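Local coordinates for salicylic acid-binding protein 2 (Nicotiana tabacum, PDB 1XKL), which hydrolyses methyl salicylate to salicylic acid and methanol, a step in the signalling that activates systemic acquired resistance in tobacco, at residues V75-H80 and L89-Y94. Sequence-based numbering, arbitrary orientation.
Sequences VILVGH and LAMEKY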
ATOM      1  N   VAL A  75      15.393  43.979  10.981  1.00 24.11           N
ATOM      2  CA  VAL A  75      16.009  42.705  10.643  1.00 21.91           C
ATOM      3  C   VAL A  75      16.723  42.744   9.301  1.00 21.29           C
ATOM      4  O   VAL A  75      16.644  43.723   8.563  1.00 21.52           O
ATOM      5  CB  VAL A  75      14.964  41.565  10.576  1.00 23.01           C
ATOM      6  CG1 VAL A  75      14.115  41.552  11.828  1.00 20.37           C
ATOM      7  CG2 VAL A  75      14.100  41.724   9.333  1.00 21.30           C
ATOM      8  N   ILE A  76      17.428  41.661   9.004  1.00 19.43           N
ATOM      9  CA  ILE A  76      18.139  41.509   7.750  1.00 17.76           C
ATOM     10  C   ILE A  76      17.513  40.287   7.098  1.00 16.45           C
ATOM     11  O   ILE A  76      17.607  39.170   7.625  1.00 15.18           O
ATOM     12  CB  ILE A  76      19.643  41.246   7.982  1.00 19.48           C
ATOM     13  CG1 ILE A  76      20.264  42.433   8.719  1.00 22.12           C
ATOM     14  CG2 ILE A  76      20.350  41.016   6.653  1.00 18.70           C
ATOM     15  CD1 ILE A  76      21.629  42.152   9.297  1.00 25.13           C
ATOM     16  N   LEU A  77      16.855  40.505   5.963  1.00 14.82           N
ATOM     17  CA  LEU A  77      16.197  39.422   5.238  1.00 14.03           C
ATOM     18  C   LEU A  77      17.151  38.746   4.271  1.00 16.97           C
ATOM     19  O   LEU A  77      17.874  39.409   3.520  1.00 19.62           O
ATOM     20  CB  LEU A  77      14.982  39.950   4.463  1.00 14.89           C
ATOM     21  CG  LEU A  77      13.722  40.273   5.266  1.00 17.69           C
ATOM     22  CD1 LEU A  77      12.668  40.893   4.367  1.00 18.24           C
ATOM     23  CD2 LEU A  77      13.189  38.977   5.873  1.00 16.40           C
ATOM     24  N   VAL A  78      17.167  37.423   4.301  1.00 13.79           N
ATOM     25  CA  VAL A  78      18.016  36.671   3.398  1.00 12.65           C
ATOM     26  C   VAL A  78      17.117  35.660   2.697  1.00 13.46           C
ATOM     27  O   VAL A  78      16.572  34.749   3.324  1.00 12.59           O
ATOM     28  CB  VAL A  78      19.163  35.968   4.158  1.00 13.11           C
ATOM     29  CG1 VAL A  78      20.080  35.235   3.176  1.00 11.40           C
ATOM     30  CG2 VAL A  78      19.967  37.015   4.935  1.00  9.52           C
ATOM     31  N   GLY A  79      16.939  35.864   1.396  1.00 13.19           N
ATOM     32  CA  GLY A  79      16.096  34.991   0.609  1.00 13.06           C
ATOM     33  C   GLY A  79      16.887  34.162  -0.372  1.00 13.10           C
ATOM     34  O   GLY A  79      17.714  34.671  -1.127  1.00 15.77           O
ATOM     35  N   HIS A  80      16.627  32.867  -0.366  1.00 13.10           N
ATOM     36  CA  HIS A  80      17.315  31.952  -1.254  1.00 12.85           C
ATOM     37  C   HIS A  80      16.371  31.416  -2.327  1.00 12.75           C
ATOM     38  O   HIS A  80      15.220  31.078  -2.035  1.00 12.57           O
ATOM     39  CB  HIS A  80      17.887  30.795  -0.431  1.00 14.22           C
ATOM     40  CG  HIS A  80      18.439  29.675  -1.260  1.00 13.22           C
ATOM     41  ND1 HIS A  80      17.854  28.431  -1.310  1.00 16.18           N
ATOM     42  CD2 HIS A  80      19.518  29.620  -2.078  1.00 15.69           C
ATOM     43  CE1 HIS A  80      18.547  27.652  -2.127  1.00 15.19           C
ATOM     44  NE2 HIS A  80      19.561  28.350  -2.604  1.00 12.75           N
ATOM     45  N   LEU A  89       7.335  40.534  -0.661  1.00 17.72           N
ATOM     46  CA  LEU A  89       6.103  40.869   0.041  1.00 18.18           C
ATOM     47  C   LEU A  89       6.424  41.495   1.389  1.00 19.22           C
ATOM     48  O   LEU A  89       5.728  42.404   1.837  1.00 20.71           O
ATOM     49  CB  LEU A  89       5.227  39.632   0.242  1.00 18.46           C
ATOM     50  CG  LEU A  89       4.353  39.154  -0.924  1.00 22.80           C
ATOM     51  CD1 LEU A  89       5.230  38.624  -2.049  1.00 22.69           C
ATOM     52  CD2 LEU A  89       3.412  38.068  -0.430  1.00 20.50           C
ATOM     53  N   ALA A  90       7.481  41.016   2.038  1.00 20.19           N
ATOM     54  CA  ALA A  90       7.861  41.558   3.340  1.00 20.17           C
ATOM     55  C   ALA A  90       8.376  42.984   3.189  1.00 20.51           C
ATOM     56  O   ALA A  90       8.060  43.857   4.001  1.00 19.10           O
ATOM     57  CB  ALA A  90       8.923  40.673   3.991  1.00 19.96           C
HETATM   58  N   MSE A  91       9.177  43.209   2.151  1.00 21.05           N
HETATM   59  CA  MSE A  91       9.736  44.530   1.860  1.00 21.54           C
HETATM   60  C   MSE A  91       8.615  45.488   1.476  1.00 22.44           C
HETATM   61  O   MSE A  91       8.683  46.682   1.759  1.00 22.38           O
HETATM   62  CB  MSE A  91      10.737  44.427   0.701  1.00 22.87           C
HETATM   63  CG  MSE A  91      11.930  43.533   1.000  1.00 22.97           C
HETATM   64 SE   MSE A  91      12.756  42.693  -0.543  1.00 34.88          SE
HETATM   65  CE  MSE A  91      13.627  44.244  -1.344  1.00 27.00           C
ATOM     66  N   GLU A  92       7.582  44.966   0.824  1.00 21.93           N
ATOM     67  CA  GLU A  92       6.467  45.814   0.410  1.00 23.16           C
ATOM     68  C   GLU A  92       5.627  46.244   1.605  1.00 24.27           C
ATOM     69  O   GLU A  92       5.211  47.400   1.694  1.00 25.16           O
ATOM     70  CB  GLU A  92       5.583  45.083  -0.604  1.00 23.32           C
ATOM     71  CG  GLU A  92       4.421  45.910  -1.162  1.00 23.22           C
ATOM     72  CD  GLU A  92       4.880  47.136  -1.943  1.00 22.83           C
ATOM     73  OE1 GLU A  92       5.976  47.088  -2.532  1.00 22.65           O
ATOM     74  OE2 GLU A  92       4.136  48.138  -1.981  1.00 23.55           O
ATOM     75  N   LYS A  93       5.400  45.320   2.534  1.00 23.69           N
ATOM     76  CA  LYS A  93       4.580  45.589   3.711  1.00 24.55           C
ATOM     77  C   LYS A  93       5.292  46.208   4.912  1.00 23.33           C
ATOM     78  O   LYS A  93       4.697  46.987   5.651  1.00 21.80           O
ATOM     79  CB  LYS A  93       3.896  44.296   4.164  1.00 27.60           C
ATOM     80  CG  LYS A  93       2.705  43.884   3.330  1.00 32.01           C
ATOM     81  CD  LYS A  93       1.495  44.745   3.664  1.00 36.75           C
ATOM     82  CE  LYS A  93       0.287  44.340   2.836  1.00 36.74           C
ATOM     83  NZ  LYS A  93      -0.158  42.946   3.131  1.00 38.66           N
ATOM     84  N   TYR A  94       6.557  45.857   5.115  1.00 24.11           N
ATOM     85  CA  TYR A  94       7.319  46.365   6.251  1.00 23.86           C
ATOM     86  C   TYR A  94       8.690  46.860   5.787  1.00 23.91           C
ATOM     87  O   TYR A  94       9.726  46.395   6.268  1.00 22.55           O
ATOM     88  CB  TYR A  94       7.503  45.246   7.280  1.00 24.89           C
ATOM     89  CG  TYR A  94       6.218  44.554   7.668  1.00 27.09           C
ATOM     90  CD1 TYR A  94       5.389  45.089   8.651  1.00 27.73           C
ATOM     91  CD2 TYR A  94       5.814  43.381   7.026  1.00 27.11           C
ATOM     92  CE1 TYR A  94       4.188  44.484   8.988  1.00 28.60           C
ATOM     93  CE2 TYR A  94       4.608  42.764   7.355  1.00 29.68           C
ATOM     94  CZ  TYR A  94       3.799  43.328   8.341  1.00 30.35           C
ATOM     95  OH  TYR A  94       2.583  42.763   8.660  1.00 32.41           O
TER
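Ala90, whose methyl group meets Leu77 of the strand, also accepts a short hydrogen bond at its backbone carbonyl: Tyr94 N lies 2.7 Å from Ala90 O. This draws Tyr94, the first residue to leave helical backbone angles, into the last turn. Two residues on from Ala90, the carboxylate oxygen Glu92 OE1 is gripped by the backbone N-H groups of Thr193 and Phe197, so this partly exposed acid ties the helix to the loop that precedes strand 202-207.

The contact itself is wholly apolar and small, burying 86 Å² in total. Leu77 carries the strand's side of it: a long, branched, apolar side chain can bridge the 8.8 Å between Leu77 CA and Ala90 CA and bury itself without needing a polar partner. Turned so that CG points opposite the carbonyl carbon (chi1 -76°), it continues with CD1 anti to CA (chi2 175°), the far end of an outstretched chain. Leu77 CD1 reaches Ala90 CB at 3.8 Å, one methyl against another. Alanine suits this buried helix face because its short side chain lets the branched leucine come near the backbone. Met91 presents the flank of its chain, with Met91 CG 4.3 Å from Leu77 CD1. Built as selenomethionine, a label introduced in place of methionine, it also lays its long, flexible side chain against Ala101 and Phe103.

Strand 75-80 leads into the nucleophile elbow of the alpha/beta hydrolase fold, where Ser81 forms the acyl-ester intermediate; the contact lies away from that site, four residues before Ser81 on the strand and near the far, C-terminal end of the helix that follows. Strand 75-80, helix 83-93 and strand 98-104 make a beta-alpha-beta unit. Within the parallel sheet strand 75-80 runs between strands 6-10 and 98-104, Leu77 touching Val8 and Ile98, while Leu89, Lys93 and Tyr94 pack against helix 55-67.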